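PDB 2Z73: rhodopsin from Todarodes pacificus, which absorbs light through its retinal chromophore and responds with a conformational change that activates G-protein signalling to phospholipase C in squid vision. Local coordinates for residues Thr82-Met92 with Lys109-Ile117; Glu180-Tyr190 with Ala297-Lys305. One frame throughout, in Å; residues are numbered along the deposited sequence.

Interaction 1: Thr82-Met92 with Lys109-Ile117; sequences TFSLVNGFPLM and KVYGFIGGI. With RET (retinal), chain D.
Y111 is the knob of this contact. Its ring fits among V86, N87, L91 and M92 where transmembrane helices 2 and 3 of the seven-helix bundle pack antiparallel. The axes of 82-87 and 109-117 come within 9.3 Å at 160°. A bend with a cis peptide before P90 separates helix 70-87 from helix 91-97. The Y111 ring lies beside this bend.

Among the apolar contacts, I114 CG2 meets V86 CB at 3.8 Å, the two side chains crossing at about a right angle. L91 slides along Y111 in the opposite direction, with its CD1 in the plane of the ring at the edge.

The polar part centres on N87. Y111 OH donates to N87 O at 2.9 Å. Y111 OH is also hydrogen-bonded to K305 NZ. The N87 amide stands nearly upright on the ring, the planes 84° apart, and places OD1 over one face toward the rim. Its ND2 donates to F83 O at 2.8 Å and sits over the centre of the F83 ring.

Glycines G112, G115 and G116 let the retinal chain lie close against the backbone of helix 3. Retinal C19 approaches G116 CA to 3.5 Å. F83 has CG anti to its own N (chi1 -169°), which swings the ring toward G115 and brings CE1 edge-on to 3.2 Å from G115 O.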
# COMPACT_ATOMS: atom_id res chain seq x y z
N THR A 82 -6.33 -5.16 -6.91
CA THR A 82 -5.82 -5.45 -8.25
C THR A 82 -4.42 -6.06 -8.21
O THR A 82 -4.09 -6.91 -9.03
CB THR A 82 -5.76 -4.17 -9.13
OG1 THR A 82 -6.94 -3.38 -8.93
CG2 THR A 82 -5.67 -4.54 -10.61
N PHE A 83 -3.59 -5.61 -7.28
CA PHE A 83 -2.24 -6.15 -7.18
C PHE A 83 -2.33 -7.64 -6.86
O PHE A 83 -1.77 -8.49 -7.55
CB PHE A 83 -1.48 -5.47 -6.05
CG PHE A 83 -0.01 -5.77 -6.04
CD1 PHE A 83 0.89 -4.87 -6.60
CD2 PHE A 83 0.47 -6.95 -5.49
CE1 PHE A 83 2.25 -5.14 -6.62
CE2 PHE A 83 1.83 -7.24 -5.50
CZ PHE A 83 2.72 -6.34 -6.06
N SER A 84 -3.07 -7.95 -5.80
CA SER A 84 -3.25 -9.32 -5.36
C SER A 84 -3.88 -10.20 -6.43
O SER A 84 -3.49 -11.37 -6.59
CB SER A 84 -4.11 -9.34 -4.09
OG SER A 84 -3.59 -8.43 -3.12
N LEU A 85 -4.85 -9.66 -7.17
CA LEU A 85 -5.52 -10.42 -8.22
C LEU A 85 -4.55 -10.80 -9.34
O LEU A 85 -4.29 -11.99 -9.60
CB LEU A 85 -6.65 -9.58 -8.86
CG LEU A 85 -7.89 -10.29 -9.44
CD1 LEU A 85 -8.41 -9.47 -10.61
CD2 LEU A 85 -7.58 -11.72 -9.89
N VAL A 86 -4.03 -9.77 -9.99
CA VAL A 86 -3.12 -9.92 -11.10
C VAL A 86 -1.78 -10.58 -10.79
O VAL A 86 -1.26 -11.34 -11.59
CB VAL A 86 -2.86 -8.56 -11.77
CG1 VAL A 86 -1.90 -8.72 -12.94
CG2 VAL A 86 -4.16 -7.95 -12.23
N ASN A 87 -1.23 -10.29 -9.62
CA ASN A 87 0.06 -10.83 -9.25
C ASN A 87 0.05 -12.22 -8.61
O ASN A 87 1.11 -12.80 -8.40
CB ASN A 87 0.79 -9.86 -8.32
CG ASN A 87 1.26 -8.61 -9.04
OD1 ASN A 87 2.23 -8.65 -9.80
ND2 ASN A 87 0.57 -7.50 -8.82
N GLY A 88 -1.12 -12.75 -8.31
CA GLY A 88 -1.18 -14.06 -7.69
C GLY A 88 -1.74 -15.12 -8.61
O GLY A 88 -1.03 -15.69 -9.45
N PHE A 89 -3.04 -15.39 -8.43
CA PHE A 89 -3.71 -16.38 -9.27
C PHE A 89 -4.43 -15.66 -10.41
O PHE A 89 -5.10 -14.65 -10.18
CB PHE A 89 -4.70 -17.20 -8.44
CG PHE A 89 -5.50 -18.18 -9.26
CD1 PHE A 89 -6.71 -17.80 -9.84
CD2 PHE A 89 -5.00 -19.45 -9.52
CE1 PHE A 89 -7.41 -18.67 -10.67
CE2 PHE A 89 -5.70 -20.33 -10.34
CZ PHE A 89 -6.91 -19.94 -10.92
N PRO A 90 -4.32 -16.19 -11.64
CA PRO A 90 -3.60 -17.40 -12.04
C PRO A 90 -2.23 -17.21 -12.72
O PRO A 90 -1.50 -18.18 -12.90
CB PRO A 90 -4.57 -18.05 -13.01
CG PRO A 90 -4.99 -16.86 -13.80
CD PRO A 90 -5.25 -15.79 -12.71
N LEU A 91 -1.90 -15.98 -13.10
CA LEU A 91 -0.63 -15.75 -13.80
C LEU A 91 0.62 -16.32 -13.12
O LEU A 91 1.44 -16.97 -13.77
CB LEU A 91 -0.47 -14.25 -14.08
CG LEU A 91 -1.54 -13.66 -15.02
CD1 LEU A 91 -1.37 -12.16 -15.19
CD2 LEU A 91 -1.46 -14.35 -16.36
N MET A 92 0.79 -16.10 -11.82
CA MET A 92 1.99 -16.63 -11.17
C MET A 92 1.77 -18.03 -10.64
O MET A 92 2.52 -18.95 -10.97
CB MET A 92 2.46 -15.72 -10.03
CG MET A 92 3.85 -16.10 -9.51
SD MET A 92 4.52 -15.11 -8.15
CE MET A 92 6.01 -15.97 -7.86
N LYS A 109 4.28 -8.33 -19.56
CA LYS A 109 4.33 -6.87 -19.51
C LYS A 109 3.18 -6.35 -18.66
O LYS A 109 3.37 -5.57 -17.73
CB LYS A 109 4.25 -6.29 -20.92
CG LYS A 109 5.30 -6.86 -21.85
CD LYS A 109 5.21 -6.22 -23.21
CE LYS A 109 6.30 -6.76 -24.13
NZ LYS A 109 6.40 -5.97 -25.39
N VAL A 110 1.97 -6.81 -18.97
CA VAL A 110 0.80 -6.39 -18.22
C VAL A 110 1.01 -6.71 -16.76
O VAL A 110 0.71 -5.90 -15.87
CB VAL A 110 -0.46 -7.13 -18.71
CG1 VAL A 110 -1.57 -7.02 -17.67
CG2 VAL A 110 -0.91 -6.55 -20.05
N TYR A 111 1.55 -7.90 -16.49
CA TYR A 111 1.79 -8.32 -15.13
C TYR A 111 2.73 -7.35 -14.43
O TYR A 111 2.37 -6.73 -13.44
CB TYR A 111 2.38 -9.72 -15.12
CG TYR A 111 2.64 -10.29 -13.74
CD1 TYR A 111 1.85 -11.32 -13.23
CD2 TYR A 111 3.71 -9.83 -12.96
CE1 TYR A 111 2.11 -11.88 -11.98
CE2 TYR A 111 3.98 -10.38 -11.71
CZ TYR A 111 3.18 -11.40 -11.23
OH TYR A 111 3.44 -11.94 -9.99
N GLY A 112 3.94 -7.21 -14.96
CA GLY A 112 4.91 -6.32 -14.36
C GLY A 112 4.45 -4.88 -14.24
O GLY A 112 4.69 -4.23 -13.23
N PHE A 113 3.79 -4.39 -15.29
CA PHE A 113 3.28 -3.03 -15.34
C PHE A 113 2.19 -2.77 -14.29
O PHE A 113 2.12 -1.69 -13.69
CB PHE A 113 2.73 -2.76 -16.75
CG PHE A 113 2.09 -1.42 -16.92
CD1 PHE A 113 2.75 -0.26 -16.54
CD2 PHE A 113 0.83 -1.31 -17.51
CE1 PHE A 113 2.18 0.99 -16.75
CE2 PHE A 113 0.24 -0.06 -17.72
CZ PHE A 113 0.93 1.10 -17.34
N ILE A 114 1.32 -3.76 -14.08
CA ILE A 114 0.26 -3.67 -13.12
C ILE A 114 0.84 -3.73 -11.71
O ILE A 114 0.36 -3.05 -10.79
CB ILE A 114 -0.74 -4.83 -13.29
CG1 ILE A 114 -1.58 -4.60 -14.54
CG2 ILE A 114 -1.61 -4.97 -12.06
CD1 ILE A 114 -2.49 -3.39 -14.45
N GLY A 115 1.87 -4.54 -11.55
CA GLY A 115 2.50 -4.67 -10.25
C GLY A 115 3.12 -3.34 -9.86
O GLY A 115 2.98 -2.88 -8.73
N GLY A 116 3.80 -2.71 -10.82
CA GLY A 116 4.44 -1.45 -10.52
C GLY A 116 3.48 -0.30 -10.36
O GLY A 116 3.61 0.51 -9.43
N ILE A 117 2.51 -0.23 -11.26
CA ILE A 117 1.52 0.83 -11.27
C ILE A 117 0.76 0.92 -9.96
O ILE A 117 0.49 2.01 -9.49
CB ILE A 117 0.52 0.63 -12.44
CG1 ILE A 117 -0.34 1.88 -12.63
CG2 ILE A 117 -0.37 -0.55 -12.18
CD1 ILE A 117 -1.24 1.82 -13.85
C1 RET D . 10.74 -0.01 -6.20
C2 RET D . 11.05 0.42 -4.74
C3 RET D . 10.01 0.03 -3.70
C4 RET D . 8.58 0.45 -4.11
C5 RET D . 8.24 0.07 -5.55
C6 RET D . 9.20 -0.14 -6.51
C7 RET D . 8.84 -0.53 -7.94
C8 RET D . 8.34 -1.79 -8.33
C9 RET D . 7.88 -2.31 -9.62
C10 RET D . 7.45 -3.57 -9.55
C11 RET D . 6.86 -4.44 -10.55
C12 RET D . 6.44 -5.73 -10.40
C13 RET D . 6.52 -6.76 -9.29
C14 RET D . 5.90 -7.97 -9.44
C15 RET D . 5.94 -9.02 -8.42
C16 RET D . 11.39 0.99 -7.16
C17 RET D . 11.50 -1.36 -6.41
C18 RET D . 6.75 -0.02 -5.71
C19 RET D . 7.89 -1.43 -10.86
C20 RET D . 7.32 -6.36 -8.03

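Interaction 2: Glu180-Tyr190 with Ala297-Lys305. With RET (retinal), chain D.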
# COMPACT_ATOMS: atom_id res chain seq x y z
N GLU A 180 12.02 -12.83 -13.75
CA GLU A 180 13.06 -12.68 -12.74
C GLU A 180 13.13 -13.97 -11.92
O GLU A 180 12.31 -14.87 -12.11
CB GLU A 180 12.78 -11.48 -11.82
CG GLU A 180 11.69 -11.70 -10.77
CD GLU A 180 11.49 -10.48 -9.90
OE1 GLU A 180 12.50 -9.80 -9.61
OE2 GLU A 180 10.34 -10.20 -9.49
N GLY A 181 14.10 -14.04 -11.02
CA GLY A 181 14.25 -15.21 -10.16
C GLY A 181 14.01 -16.56 -10.80
O GLY A 181 14.71 -16.93 -11.75
N VAL A 182 13.04 -17.30 -10.29
CA VAL A 182 12.75 -18.63 -10.83
C VAL A 182 11.97 -18.57 -12.14
O VAL A 182 11.56 -19.60 -12.67
CB VAL A 182 11.98 -19.47 -9.82
CG1 VAL A 182 12.84 -19.74 -8.60
CG2 VAL A 182 10.70 -18.76 -9.42
N LEU A 183 11.77 -17.36 -12.65
CA LEU A 183 11.10 -17.17 -13.92
C LEU A 183 9.62 -17.54 -13.98
O LEU A 183 9.17 -18.09 -14.98
CB LEU A 183 11.86 -17.96 -14.98
CG LEU A 183 13.37 -17.76 -14.88
CD1 LEU A 183 14.08 -18.59 -15.95
CD2 LEU A 183 13.70 -16.28 -15.05
N CYS A 184 8.86 -17.25 -12.93
CA CYS A 184 7.44 -17.57 -12.91
C CYS A 184 6.59 -16.37 -12.55
O CYS A 184 5.43 -16.49 -12.16
CB CYS A 184 7.15 -18.73 -11.96
SG CYS A 184 7.63 -20.30 -12.68
N ASN A 185 7.19 -15.20 -12.66
CA ASN A 185 6.47 -13.96 -12.43
C ASN A 185 7.32 -12.92 -13.13
O ASN A 185 8.46 -13.19 -13.51
CB ASN A 185 6.28 -13.66 -10.93
CG ASN A 185 7.53 -13.13 -10.27
OD1 ASN A 185 8.33 -13.90 -9.74
ND2 ASN A 185 7.70 -11.81 -10.29
N CYS A 186 6.75 -11.75 -13.36
CA CYS A 186 7.48 -10.72 -14.07
C CYS A 186 7.69 -9.48 -13.22
O CYS A 186 7.10 -9.34 -12.17
CB CYS A 186 6.74 -10.41 -15.38
SG CYS A 186 7.04 -11.73 -16.62
N SER A 187 8.58 -8.61 -13.68
CA SER A 187 8.90 -7.37 -12.99
C SER A 187 9.70 -6.53 -13.97
O SER A 187 9.81 -6.90 -15.14
CB SER A 187 9.74 -7.66 -11.74
OG SER A 187 9.94 -6.49 -10.98
N PHE A 188 10.24 -5.40 -13.52
CA PHE A 188 11.04 -4.57 -14.42
C PHE A 188 12.45 -5.13 -14.50
O PHE A 188 12.83 -6.01 -13.73
CB PHE A 188 11.06 -3.12 -13.94
CG PHE A 188 11.63 -2.93 -12.56
CD1 PHE A 188 12.89 -2.35 -12.39
CD2 PHE A 188 10.92 -3.30 -11.44
CE1 PHE A 188 13.43 -2.15 -11.12
CE2 PHE A 188 11.44 -3.10 -10.16
CZ PHE A 188 12.70 -2.52 -10.00
N ASP A 189 13.23 -4.64 -15.46
CA ASP A 189 14.60 -5.11 -15.64
C ASP A 189 15.59 -4.29 -14.80
O ASP A 189 15.88 -3.13 -15.11
CB ASP A 189 14.97 -5.03 -17.12
CG ASP A 189 16.26 -5.72 -17.44
OD1 ASP A 189 16.89 -6.29 -16.52
OD2 ASP A 189 16.66 -5.70 -18.62
N TYR A 190 16.09 -4.90 -13.73
CA TYR A 190 17.05 -4.24 -12.84
C TYR A 190 18.45 -4.79 -13.06
O TYR A 190 19.39 -4.47 -12.33
CB TYR A 190 16.64 -4.42 -11.37
CG TYR A 190 16.25 -5.84 -11.00
CD1 TYR A 190 14.94 -6.16 -10.63
CD2 TYR A 190 17.19 -6.87 -11.04
CE1 TYR A 190 14.58 -7.46 -10.31
CE2 TYR A 190 16.84 -8.18 -10.73
CZ TYR A 190 15.52 -8.47 -10.36
OH TYR A 190 15.16 -9.77 -10.07
N ALA A 297 16.51 -12.89 -5.06
CA ALA A 297 15.49 -12.06 -5.66
C ALA A 297 14.10 -12.60 -5.32
O ALA A 297 13.26 -11.88 -4.78
CB ALA A 297 15.69 -11.99 -7.17
N GLN A 298 13.87 -13.88 -5.59
CA GLN A 298 12.56 -14.47 -5.33
C GLN A 298 11.96 -14.24 -3.93
O GLN A 298 10.94 -13.58 -3.80
CB GLN A 298 12.59 -15.97 -5.62
CG GLN A 298 11.23 -16.51 -6.07
CD GLN A 298 10.72 -15.80 -7.32
OE1 GLN A 298 11.32 -15.92 -8.39
NE2 GLN A 298 9.62 -15.05 -7.18
N LEU A 299 12.59 -14.79 -2.89
CA LEU A 299 12.09 -14.65 -1.53
C LEU A 299 11.73 -13.23 -1.11
O LEU A 299 10.73 -13.01 -0.44
CB LEU A 299 13.07 -15.26 -0.53
CG LEU A 299 12.84 -16.73 -0.18
CD1 LEU A 299 12.82 -17.59 -1.43
CD2 LEU A 299 13.92 -17.20 0.77
N PRO A 300 12.56 -12.24 -1.49
CA PRO A 300 12.24 -10.86 -1.11
C PRO A 300 11.11 -10.27 -1.95
O PRO A 300 10.44 -9.33 -1.51
CB PRO A 300 13.56 -10.13 -1.33
CG PRO A 300 14.56 -11.19 -1.04
CD PRO A 300 13.99 -12.36 -1.80
N VAL A 301 10.88 -10.80 -3.15
CA VAL A 301 9.79 -10.29 -3.99
C VAL A 301 8.46 -10.81 -3.46
O VAL A 301 7.45 -10.11 -3.51
CB VAL A 301 9.94 -10.67 -5.49
CG1 VAL A 301 9.49 -12.10 -5.71
CG2 VAL A 301 9.11 -9.73 -6.37
N MET A 302 8.45 -12.04 -2.96
CA MET A 302 7.22 -12.60 -2.40
C MET A 302 6.79 -11.75 -1.20
O MET A 302 5.62 -11.39 -1.06
CB MET A 302 7.46 -14.05 -1.93
CG MET A 302 7.95 -14.96 -3.02
SD MET A 302 7.00 -14.72 -4.54
CE MET A 302 5.98 -16.20 -4.51
N PHE A 303 7.75 -11.42 -0.35
CA PHE A 303 7.49 -10.60 0.82
C PHE A 303 6.88 -9.29 0.33
O PHE A 303 5.90 -8.80 0.90
CB PHE A 303 8.80 -10.32 1.56
CG PHE A 303 8.61 -9.74 2.93
CD1 PHE A 303 8.01 -10.49 3.94
CD2 PHE A 303 9.01 -8.44 3.21
CE1 PHE A 303 7.81 -9.95 5.22
CE2 PHE A 303 8.83 -7.88 4.49
CZ PHE A 303 8.22 -8.64 5.49
N ALA A 304 7.45 -8.73 -0.73
CA ALA A 304 6.94 -7.47 -1.29
C ALA A 304 5.52 -7.65 -1.84
O ALA A 304 4.63 -6.85 -1.53
CB ALA A 304 7.88 -6.95 -2.40
N LYS A 305 5.30 -8.70 -2.62
CA LYS A 305 3.98 -8.94 -3.19
C LYS A 305 2.86 -9.08 -2.14
O LYS A 305 1.73 -8.67 -2.38
CB LYS A 305 4.00 -10.19 -4.07
CG LYS A 305 4.84 -10.04 -5.33
CD LYS A 305 4.50 -11.14 -6.33
CE LYS A 305 5.51 -11.22 -7.46
NZ LYS A 305 5.35 -10.20 -8.49
C1 RET D . 10.74 -0.01 -6.20
C2 RET D . 11.05 0.42 -4.74
C3 RET D . 10.01 0.03 -3.70
C4 RET D . 8.58 0.45 -4.11
C5 RET D . 8.24 0.07 -5.55
C6 RET D . 9.20 -0.14 -6.51
C7 RET D . 8.84 -0.53 -7.94
C8 RET D . 8.34 -1.79 -8.33
C9 RET D . 7.88 -2.31 -9.62
C10 RET D . 7.45 -3.57 -9.55
C11 RET D . 6.86 -4.44 -10.55
C12 RET D . 6.44 -5.73 -10.40
C13 RET D . 6.52 -6.76 -9.29
C14 RET D . 5.90 -7.97 -9.44
C15 RET D . 5.94 -9.02 -8.42
C16 RET D . 11.39 0.99 -7.16
C17 RET D . 11.50 -1.36 -6.41
C18 RET D . 6.75 -0.02 -5.71
C19 RET D . 7.89 -1.43 -10.86
C20 RET D . 7.32 -6.36 -8.03
O HOH W 1 9.17 -16.08 -10.55
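The carboxamide of Q298 is held at both ends by the loop 180-190. V182 N donates to Q298 OE1 at 2.9 Å, almost straight and in the carbonyl plane. Q298 NE2 donates to N185 OD1 at 3.1 Å, the two amide planes close to perpendicular. The Q298 chain bends at chi2 (59°), which turns its amide toward the loop. Deeper in, N185 ND2 lies 3.4 Å from K305 NZ, but both are donors and no hydrogen bond joins them. V301 CG2 touches E180 OE2, and A297 CB touches Y190 OH.

The next shell fixes these groups. A type II' turn from E180 to L183, with G181 at its second position, presents V182 N. A water links C184 N, N185 OD1 and Q298 OE1. N185 ND2 also donates a hydrogen bond to E180 OE2 at 3.2 Å. Y190 OH donates to E180 OE1 at 2.7 Å, so each carboxylate oxygen is gripped through its anti lone pair. Y277 gives OE1 a further partner.

K305 NZ, the partner of Y111, is covalently joined to retinal C15 at 1.3 Å. E180 OE2 stays 5.1 Å from that nitrogen, consistent with a counterion set back from the linkage. The C186-C108 disulfide ties the loop to helix 3. These are the surroundings of the retinal Schiff base in an opsin, roofed by the second extracellular loop with its hairpin of strands 177-179 and 186-188.

Interaction 1 closes along the chain before interaction 2 opens, and their centres are 12 Å apart, on the same side of the chain's centre. All four segments belong to the one seven-transmembrane receptor domain. Interaction 1 joins helices 2 and 3; interaction 2 joins the second extracellular loop to helix 7. They meet directly at the retinal linkage, through Y111 of interaction 1 and K305 of interaction 2. M92 CE also packs on M302 CE at 3.4 Å. Both contacts line the retinal pocket. Helices 2, 3 and 7 and the loop all contribute to the surroundings of the linkage, in the part of the receptor that holds the light-sensitive chromophore.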